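Local coordinates for response regulator protein (Burkholderia pseudomallei, PDB 3RQI) that probably regulates transcription as a two-component response regulator, pairing a phosphorylated CheY-like receiver domain with a Fis-type helix-turn-helix DNA-binding region, at residues V12-E17 with L106-N111; R30-R35 with S114-L119; S65-I70 with A94-K99. One frame throughout, in Å; residues are numbered along the deposited sequence.

Interaction 1 of 3, residues V12-E17 with L106-N111. With CA (calcium ion), chain B.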
loop_
_atom_site.group_PDB
_atom_site.type_symbol
_atom_site.label_atom_id
_atom_site.label_comp_id
_atom_site.label_asym_id
_atom_site.label_seq_id
_atom_site.Cartn_x
_atom_site.Cartn_y
_atom_site.Cartn_z
ATOM N N VAL A 12 3.141 -12.939 -17.844
ATOM C CA VAL A 12 3.035 -13.359 -16.442
ATOM C C VAL A 12 4.448 -13.606 -15.902
ATOM O O VAL A 12 5.103 -14.527 -16.359
ATOM C CB VAL A 12 2.142 -14.624 -16.322
ATOM C CG1 VAL A 12 2.273 -15.206 -14.900
ATOM C CG2 VAL A 12 0.640 -14.296 -16.678
ATOM N N ILE A 13 4.866 -12.820 -14.918
ATOM C CA ILE A 13 6.216 -12.989 -14.320
ATOM C C ILE A 13 6.039 -13.518 -12.895
ATOM O O ILE A 13 5.622 -12.783 -11.989
ATOM C CB ILE A 13 6.963 -11.652 -14.264
ATOM C CG1 ILE A 13 7.103 -11.072 -15.693
ATOM C CG2 ILE A 13 8.358 -11.860 -13.594
ATOM C CD1 ILE A 13 7.422 -9.565 -15.682
ATOM N N ASP A 14 6.344 -14.802 -12.694
ATOM C CA ASP A 14 6.220 -15.435 -11.376
ATOM C C ASP A 14 7.101 -16.680 -11.378
ATOM O O ASP A 14 7.115 -17.419 -12.367
ATOM C CB ASP A 14 4.727 -15.790 -11.099
ATOM C CG ASP A 14 4.457 -16.026 -9.658
ATOM O OD1 ASP A 14 5.097 -16.937 -9.069
ATOM O OD2 ASP A 14 3.634 -15.290 -9.059
ATOM N N ASP A 15 7.882 -16.880 -10.326
ATOM C CA ASP A 15 8.769 -18.064 -10.286
ATOM C C ASP A 15 8.030 -19.369 -10.025
ATOM O O ASP A 15 8.613 -20.468 -10.200
ATOM C CB ASP A 15 9.834 -17.877 -9.189
ATOM C CG ASP A 15 9.224 -17.848 -7.821
ATOM O OD1 ASP A 15 8.475 -16.896 -7.501
ATOM O OD2 ASP A 15 9.497 -18.768 -7.037
ATOM N N ASN A 16 6.786 -19.268 -9.538
ATOM C CA ASN A 16 5.973 -20.465 -9.271
ATOM C C ASN A 16 5.301 -20.843 -10.584
ATOM O O ASN A 16 4.319 -20.224 -10.989
ATOM C CB ASN A 16 4.958 -20.127 -8.154
ATOM C CG ASN A 16 3.996 -21.270 -7.825
ATOM O OD1 ASN A 16 3.801 -22.210 -8.601
ATOM N ND2 ASN A 16 3.352 -21.158 -6.662
ATOM N N GLU A 17 5.851 -21.868 -11.256
ATOM C CA GLU A 17 5.435 -22.196 -12.605
ATOM C C GLU A 17 4.050 -22.830 -12.630
ATOM O O GLU A 17 3.340 -22.764 -13.633
ATOM C CB GLU A 17 6.477 -23.111 -13.286
ATOM C CG GLU A 17 7.911 -22.550 -13.217
ATOM C CD GLU A 17 8.970 -23.379 -13.930
ATOM O OE1 GLU A 17 8.634 -24.226 -14.792
ATOM O OE2 GLU A 17 10.158 -23.148 -13.628
ATOM N N LEU A 106 -2.143 -5.993 -6.290
ATOM C CA LEU A 106 -3.143 -6.911 -5.705
ATOM C C LEU A 106 -2.495 -8.022 -4.902
ATOM O O LEU A 106 -1.450 -8.581 -5.286
ATOM C CB LEU A 106 -3.949 -7.578 -6.810
ATOM C CG LEU A 106 -5.162 -6.926 -7.461
ATOM C CD1 LEU A 106 -5.824 -8.081 -8.249
ATOM C CD2 LEU A 106 -6.104 -6.338 -6.418
ATOM N N ALA A 107 -3.099 -8.308 -3.744
ATOM C CA ALA A 107 -2.714 -9.499 -2.972
ATOM C C ALA A 107 -3.246 -10.792 -3.578
ATOM O O ALA A 107 -4.424 -10.863 -3.999
ATOM C CB ALA A 107 -3.209 -9.363 -1.524
ATOM N N LYS A 108 -2.377 -11.813 -3.639
ATOM C CA LYS A 108 -2.831 -13.187 -3.829
ATOM C C LYS A 108 -3.585 -13.656 -2.550
ATOM O O LYS A 108 -3.260 -13.219 -1.429
ATOM C CB LYS A 108 -1.676 -14.158 -4.104
ATOM C CG LYS A 108 -0.850 -13.894 -5.355
ATOM C CD LYS A 108 0.296 -14.899 -5.426
ATOM C CE LYS A 108 1.166 -14.664 -6.681
ATOM N NZ LYS A 108 2.439 -15.405 -6.485
ATOM N N PRO A 109 -4.595 -14.503 -2.719
ATOM C CA PRO A 109 -5.098 -15.025 -3.977
ATOM C C PRO A 109 -6.100 -14.062 -4.622
ATOM O O PRO A 109 -6.852 -13.351 -3.932
ATOM C CB PRO A 109 -5.793 -16.353 -3.565
ATOM C CG PRO A 109 -6.191 -16.147 -2.235
ATOM C CD PRO A 109 -5.259 -15.155 -1.571
ATOM N N ALA A 110 -6.058 -14.029 -5.946
ATOM C CA ALA A 110 -6.982 -13.224 -6.742
ATOM C C ALA A 110 -7.421 -14.120 -7.875
ATOM O O ALA A 110 -6.658 -14.994 -8.291
ATOM C CB ALA A 110 -6.253 -11.973 -7.302
ATOM N N ASN A 111 -8.639 -13.934 -8.375
ATOM C CA ASN A 111 -9.073 -14.681 -9.548
ATOM C C ASN A 111 -8.820 -13.901 -10.818
ATOM O O ASN A 111 -8.459 -12.719 -10.780
ATOM C CB ASN A 111 -10.550 -15.162 -9.432
ATOM C CG ASN A 111 -11.550 -14.021 -9.259
ATOM O OD1 ASN A 111 -11.466 -12.976 -9.904
ATOM N ND2 ASN A 111 -12.547 -14.249 -8.414
HETATM CA CA CA B . 7.333 -16.120 -5.606
HETATM O O HOH W 1 5.209 -16.890 -6.388
#
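The long-range link is a salt bridge between Lys-108 and Asp-14, which reach toward each other from opposite directions while their CA atoms stay 12.0 Å apart. Lys-108 spans the gap with a chain fully extended beyond CG; its NZ donates to Asp-14 OD2 at 2.8 Å, and OD2 accepts with its syn lone pair, on the side of the other carboxylate oxygen. The same NZ is hydrogen-bonded to the phosphoryl oxygen OP1 of the aspartyl phosphate at position 58, and the ring of Phe-19 lies against the lysine in a cation-pi contact. This is the acidic pocket of a CheY-like receiver domain: an Asp pair after strand 9-13, the phosphorylated aspartate, and the lysine that follows strand 104-107, with a cis peptide bond before Pro-109. Within 12-17, Asp-14 OD1 accepts from Asn-16 N at 2.9 Å through its anti lone pair. That bond forms an Asx turn and leads the chain into helix 17-29, where Asn-16 is the N-cap; with the lysine and a water it should hold the carboxylate in its rotation. Asp-15 OD1 binds the calcium ion directly at 2.3 Å, alongside the backbone O of His-60, whereas Asp-14 acts from the second shell: water 1, a calcium ligand at 2.4 Å, donates to Asp-14 OD1 at 2.7 Å.

Interaction 2 of 3, residues R30-R35 with S114-L119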
loop_
_atom_site.group_PDB
_atom_site.type_symbol
_atom_site.label_atom_id
_atom_site.label_comp_id
_atom_site.label_asym_id
_atom_site.label_seq_id
_atom_site.Cartn_x
_atom_site.Cartn_y
_atom_site.Cartn_z
ATOM N N ARG A 30 -9.941 -16.619 -21.902
ATOM C CA ARG A 30 -10.562 -15.313 -22.116
ATOM C C ARG A 30 -9.992 -14.605 -23.340
ATOM O O ARG A 30 -10.259 -13.422 -23.588
ATOM C CB ARG A 30 -10.415 -14.455 -20.861
ATOM C CG ARG A 30 -11.359 -14.888 -19.768
ATOM C CD ARG A 30 -10.882 -14.515 -18.381
ATOM N NE ARG A 30 -11.822 -14.990 -17.358
ATOM C CZ ARG A 30 -11.820 -16.205 -16.805
ATOM N NH1 ARG A 30 -10.914 -17.129 -17.130
ATOM N NH2 ARG A 30 -12.746 -16.500 -15.901
ATOM N N GLY A 31 -9.190 -15.326 -24.109
ATOM C CA GLY A 31 -8.689 -14.780 -25.367
ATOM C C GLY A 31 -7.370 -14.042 -25.324
ATOM O O GLY A 31 -6.998 -13.397 -26.307
ATOM N N TYR A 32 -6.643 -14.122 -24.199
ATOM C CA TYR A 32 -5.332 -13.496 -24.137
ATOM C C TYR A 32 -4.279 -14.460 -24.641
ATOM O O TYR A 32 -4.450 -15.671 -24.545
ATOM C CB TYR A 32 -4.984 -13.021 -22.696
ATOM C CG TYR A 32 -5.894 -11.906 -22.256
ATOM C CD1 TYR A 32 -5.505 -10.580 -22.381
ATOM C CD2 TYR A 32 -7.173 -12.179 -21.768
ATOM C CE1 TYR A 32 -6.379 -9.538 -22.013
ATOM C CE2 TYR A 32 -8.055 -11.157 -21.407
ATOM C CZ TYR A 32 -7.637 -9.833 -21.522
ATOM O OH TYR A 32 -8.500 -8.812 -21.182
ATOM N N ALA A 33 -3.223 -13.919 -25.231
ATOM C CA ALA A 33 -2.095 -14.721 -25.665
ATOM C C ALA A 33 -1.058 -14.491 -24.567
ATOM O O ALA A 33 -0.626 -13.358 -24.392
ATOM C CB ALA A 33 -1.570 -14.195 -26.984
ATOM N N VAL A 34 -0.654 -15.546 -23.856
ATOM C CA VAL A 34 0.158 -15.394 -22.620
ATOM C C VAL A 34 1.558 -15.979 -22.758
ATOM O O VAL A 34 1.735 -17.103 -23.292
ATOM C CB VAL A 34 -0.549 -16.105 -21.415
ATOM C CG1 VAL A 34 0.171 -15.867 -20.086
ATOM C CG2 VAL A 34 -2.027 -15.644 -21.295
ATOM N N ARG A 35 2.547 -15.206 -22.321
ATOM C CA ARG A 35 3.925 -15.704 -22.128
ATOM C C ARG A 35 4.223 -15.675 -20.643
ATOM O O ARG A 35 3.682 -14.833 -19.911
ATOM C CB ARG A 35 4.935 -14.832 -22.884
ATOM C CG ARG A 35 4.697 -14.805 -24.393
ATOM C CD ARG A 35 4.896 -16.204 -24.987
ATOM N NE ARG A 35 6.321 -16.514 -25.031
ATOM C CZ ARG A 35 7.066 -16.466 -26.140
ATOM N NH1 ARG A 35 6.508 -16.183 -27.309
ATOM N NH2 ARG A 35 8.365 -16.745 -26.090
ATOM N N SER A 114 -10.709 -10.572 -11.303
ATOM C CA SER A 114 -10.241 -9.461 -10.467
ATOM C C SER A 114 -8.870 -8.940 -10.910
ATOM O O SER A 114 -8.573 -7.749 -10.782
ATOM C CB SER A 114 -10.264 -9.822 -8.998
ATOM O OG SER A 114 -9.245 -10.699 -8.646
ATOM N N ILE A 115 -8.067 -9.848 -11.458
ATOM C CA ILE A 115 -6.755 -9.467 -12.010
ATOM C C ILE A 115 -6.997 -8.554 -13.210
ATOM O O ILE A 115 -6.427 -7.469 -13.271
ATOM C CB ILE A 115 -5.910 -10.719 -12.394
ATOM C CG1 ILE A 115 -5.393 -11.371 -11.120
ATOM C CG2 ILE A 115 -4.690 -10.333 -13.307
ATOM C CD1 ILE A 115 -4.834 -12.744 -11.343
ATOM N N LEU A 116 -7.875 -8.974 -14.143
ATOM C CA LEU A 116 -8.244 -8.115 -15.276
ATOM C C LEU A 116 -8.843 -6.773 -14.829
ATOM O O LEU A 116 -8.486 -5.721 -15.386
ATOM C CB LEU A 116 -9.167 -8.860 -16.265
ATOM C CG LEU A 116 -8.470 -10.010 -17.023
ATOM C CD1 LEU A 116 -9.477 -10.918 -17.784
ATOM C CD2 LEU A 116 -7.363 -9.523 -17.982
ATOM N N ALA A 117 -9.746 -6.805 -13.835
ATOM C CA ALA A 117 -10.351 -5.569 -13.297
ATOM C C ALA A 117 -9.281 -4.588 -12.804
ATOM O O ALA A 117 -9.326 -3.369 -13.097
ATOM C CB ALA A 117 -11.363 -5.910 -12.146
ATOM N N ALA A 118 -8.303 -5.139 -12.093
ATOM C CA ALA A 118 -7.221 -4.354 -11.454
ATOM C C ALA A 118 -6.291 -3.723 -12.490
ATOM O O ALA A 118 -5.617 -2.713 -12.231
ATOM C CB ALA A 118 -6.459 -5.214 -10.517
ATOM N N LEU A 119 -6.280 -4.300 -13.684
ATOM C CA LEU A 119 -5.488 -3.745 -14.788
ATOM C C LEU A 119 -6.103 -2.606 -15.574
ATOM O O LEU A 119 -5.435 -2.014 -16.430
ATOM C CB LEU A 119 -5.118 -4.871 -15.757
ATOM C CG LEU A 119 -3.987 -5.746 -15.247
ATOM C CD1 LEU A 119 -4.031 -7.150 -15.915
ATOM C CD2 LEU A 119 -2.600 -5.075 -15.482
#
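Arg-30 opens the contact with the aliphatic part of its side chain: CD rests 3.9 Å from Leu-116 CD1, the two side chains running at a slant to one another. The chain runs extended from CG to NE and the guanidinium group turns away from the leucine; its NH1 bonds to Gly-26 O, in the last turns of helix 17-29. Gly-31 then turns the backbone. With phi at 91°, a positive value that suits a glycine, it is the C-prime residue of a Schellman motif that closes this helix, Tyr-32 N bonding to Leu-27 O and Gly-31 N to Glu-28 O. The reversal sends the chain into strand 33-37, an outermost strand of the five-stranded parallel sheet of the receiver domain, and sets Tyr-32 facing helix 112-118. Tyrosine and leucine approach from opposite directions. Leu-116 CD2 meets the phenol end of the ring obliquely, 3.5 Å from Tyr-32 OH and 3.6 Å from CZ, while the other methyl, CD1, lies 3.9 Å from Tyr-32 CE2. Leu-116 thus divides its branches, CD2 meeting the tyrosine and CD1 touching both the ring and Arg-30 CD. Lys-8 makes a cation-pi contact with the same ring, and Phe-10 of strand 9-13 also packs against Leu-116. From Ala-33 onward the strand pairs with strand 9-13. No hydrogen bond joins 30-35 to 114-119, and the join is small and lies at the surface, so it depends on van der Waals fit between one leucine, the phenol end of a tyrosine and a methylene of an arginine whose polar end is engaged within its own helix region.

Interaction 3 of 3, residues S65-I70 with A94-K99. With SO4 (sulfate ion), chain D.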
loop_
_atom_site.group_PDB
_atom_site.type_symbol
_atom_site.label_atom_id
_atom_site.label_comp_id
_atom_site.label_asym_id
_atom_site.label_seq_id
_atom_site.Cartn_x
_atom_site.Cartn_y
_atom_site.Cartn_z
ATOM N N SER A 65 14.466 -9.906 -7.245
ATOM C CA SER A 65 13.522 -8.903 -6.756
ATOM C C SER A 65 12.581 -8.528 -7.884
ATOM O O SER A 65 13.037 -7.909 -8.859
ATOM C CB SER A 65 14.274 -7.621 -6.399
ATOM O OG SER A 65 13.333 -6.568 -6.139
ATOM N N GLY A 66 11.282 -8.882 -7.772
ATOM C CA GLY A 66 10.254 -8.398 -8.728
ATOM C C GLY A 66 10.100 -6.880 -8.710
ATOM O O GLY A 66 9.850 -6.217 -9.745
ATOM N N LEU A 67 10.301 -6.292 -7.545
ATOM C CA LEU A 67 10.177 -4.848 -7.434
ATOM C C LEU A 67 11.178 -4.170 -8.361
ATOM O O LEU A 67 10.855 -3.176 -9.036
ATOM C CB LEU A 67 10.452 -4.461 -5.982
ATOM C CG LEU A 67 10.040 -3.094 -5.479
ATOM C CD1 LEU A 67 8.531 -2.879 -5.677
ATOM C CD2 LEU A 67 10.391 -3.033 -3.988
ATOM N N SER A 68 12.397 -4.721 -8.400
ATOM C CA SER A 68 13.504 -4.187 -9.211
ATOM C C SER A 68 13.245 -4.280 -10.715
ATOM O O SER A 68 13.939 -3.628 -11.520
ATOM C CB SER A 68 14.806 -4.914 -8.842
ATOM O OG SER A 68 14.836 -6.227 -9.427
ATOM N N LEU A 69 12.255 -5.089 -11.100
ATOM C CA LEU A 69 11.901 -5.256 -12.516
ATOM C C LEU A 69 10.956 -4.176 -13.013
ATOM O O LEU A 69 10.847 -3.947 -14.212
ATOM C CB LEU A 69 11.227 -6.624 -12.790
ATOM C CG LEU A 69 12.064 -7.882 -12.877
ATOM C CD1 LEU A 69 11.105 -9.083 -13.080
ATOM C CD2 LEU A 69 13.032 -7.720 -14.081
ATOM N N ILE A 70 10.271 -3.489 -12.102
ATOM C CA ILE A 70 9.161 -2.642 -12.556
ATOM C C ILE A 70 9.631 -1.452 -13.429
ATOM O O ILE A 70 9.076 -1.217 -14.516
ATOM C CB ILE A 70 8.350 -2.161 -11.368
ATOM C CG1 ILE A 70 7.692 -3.368 -10.689
ATOM C CG2 ILE A 70 7.284 -1.153 -11.861
ATOM C CD1 ILE A 70 7.108 -3.069 -9.283
ATOM N N ALA A 94 3.877 -1.707 -1.818
ATOM C CA ALA A 94 2.892 -1.102 -2.729
ATOM C C ALA A 94 3.304 0.348 -3.040
ATOM O O ALA A 94 3.313 0.740 -4.180
ATOM C CB ALA A 94 1.495 -1.191 -2.109
ATOM N N VAL A 95 3.683 1.109 -2.008
ATOM C CA VAL A 95 4.202 2.482 -2.201
ATOM C C VAL A 95 5.368 2.439 -3.206
ATOM O O VAL A 95 5.321 3.195 -4.195
ATOM C CB VAL A 95 4.655 3.091 -0.833
ATOM C CG1 VAL A 95 5.458 4.389 -1.035
ATOM C CG2 VAL A 95 3.447 3.364 0.093
ATOM N N GLN A 96 6.399 1.590 -2.986
ATOM C CA GLN A 96 7.560 1.615 -3.860
ATOM C C GLN A 96 7.217 1.119 -5.268
ATOM O O GLN A 96 7.719 1.667 -6.254
ATOM C CB GLN A 96 8.720 0.824 -3.253
ATOM C CG GLN A 96 10.062 1.044 -3.985
ATOM C CD GLN A 96 10.443 2.522 -3.939
ATOM O OE1 GLN A 96 10.355 3.156 -2.881
ATOM N NE2 GLN A 96 10.841 3.076 -5.083
ATOM N N ALA A 97 6.357 0.106 -5.353
ATOM C CA ALA A 97 5.970 -0.395 -6.674
ATOM C C ALA A 97 5.326 0.668 -7.550
ATOM O O ALA A 97 5.606 0.758 -8.778
ATOM C CB ALA A 97 5.031 -1.600 -6.548
ATOM N N VAL A 98 4.495 1.496 -6.929
ATOM C CA VAL A 98 3.817 2.554 -7.689
ATOM C C VAL A 98 4.834 3.613 -8.070
ATOM O O VAL A 98 4.820 4.138 -9.196
ATOM C CB VAL A 98 2.611 3.146 -6.899
ATOM C CG1 VAL A 98 2.033 4.381 -7.648
ATOM C CG2 VAL A 98 1.591 2.071 -6.616
ATOM N N LYS A 99 5.774 3.933 -7.170
ATOM C CA LYS A 99 6.800 4.913 -7.539
ATOM C C LYS A 99 7.624 4.452 -8.748
ATOM O O LYS A 99 8.035 5.260 -9.588
ATOM C CB LYS A 99 7.755 5.177 -6.356
ATOM C CG LYS A 99 7.163 5.911 -5.177
ATOM C CD LYS A 99 8.302 6.319 -4.246
ATOM C CE LYS A 99 7.776 7.041 -3.031
ATOM N NZ LYS A 99 8.879 7.597 -2.225
HETATM S S SO4 D . 12.019 9.542 -2.978
HETATM O O1 SO4 D . 12.018 9.155 -1.590
HETATM O O2 SO4 D . 13.406 9.557 -3.465
HETATM O O3 SO4 D . 11.212 8.572 -3.728
HETATM O O4 SO4 D . 11.441 10.881 -3.166
#
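Leu-67 and Ile-70, about one helical turn apart in the first part of helix 67-76, meet Ala-97 of helix 91-100. Ala-97 CB packs against their pair of methyls, 3.7 Å from Ile-70 CD1 and 3.8 Å from Leu-67 CD1. The leucine leaves its backbone at an angle to the other helix, but with CG opposite the backbone N (chi1 -164°) its end swings nearer, and CD1 settles 3.7 Å from Ala-97 CA, against the main chain itself. Ile-70 points toward the other helix, leading with CD1. The second leucine branch, CD2, touches Gln-96 CG at 4.1 Å, the two side chains crossing at about a right angle. Gln-96 bends at chi2 (60°), which turns NE2 on toward Asp-100 OD1, one turn further along the same helix, where it bonds; OE1 bonds to Ser-124 OG of the second subunit. The small alanine lets the backbones come close, with Leu-67 and Ala-97 CA atoms 6.2 Å apart. Val-84 of strand 81-86 packs on both Ile-70 and Ala-97, seating the pair on the receiver-domain sheet. Ser-65 precedes the turn leading into the first helix; its OG caps Ser-68 N at 3.1 Å. On the far side of helix 91-100, Val-95 and Val-98 pack on Val-98 of the second subunit. The extended Lys-99 gives NZ to O3 of a sulfate at 2.9 Å, an anion probably from the crystallisation liquor and held also by Arg-81 and Asn-122 N of the second subunit. The division is chemical: buried methyls without any hydrogen bond join the two helices, whereas Gln-96 OE1 and Lys-99 NZ reach Ser-124 of the second subunit.

How the interactions relate
From the N terminus, 12-17 leaves the end of strand 9-13 and opens interaction 1; helix 17-29 then leads to 30-35, where interaction 2 opens. Interaction 3 runs from 65-70 to 94-99, so its short loop, tying helix 67-76 to helix 91-100, lies within both longer ones. Segment 106-111 closes interaction 1, tying the ends of strands 9-13 and 104-107; 114-119 closes interaction 2, tying the start of strand 33-37 to helix 112-118. These two loops cross. Val-12 N probably bonds to Arg-35 O at 2.9 Å, and Leu-106 packs on Ala-118, joining interactions 1 and 2. Ile-13 touches Leu-69, linking interactions 1 and 3. Interactions 2 and 3, about 20 Å apart between centres, do not touch.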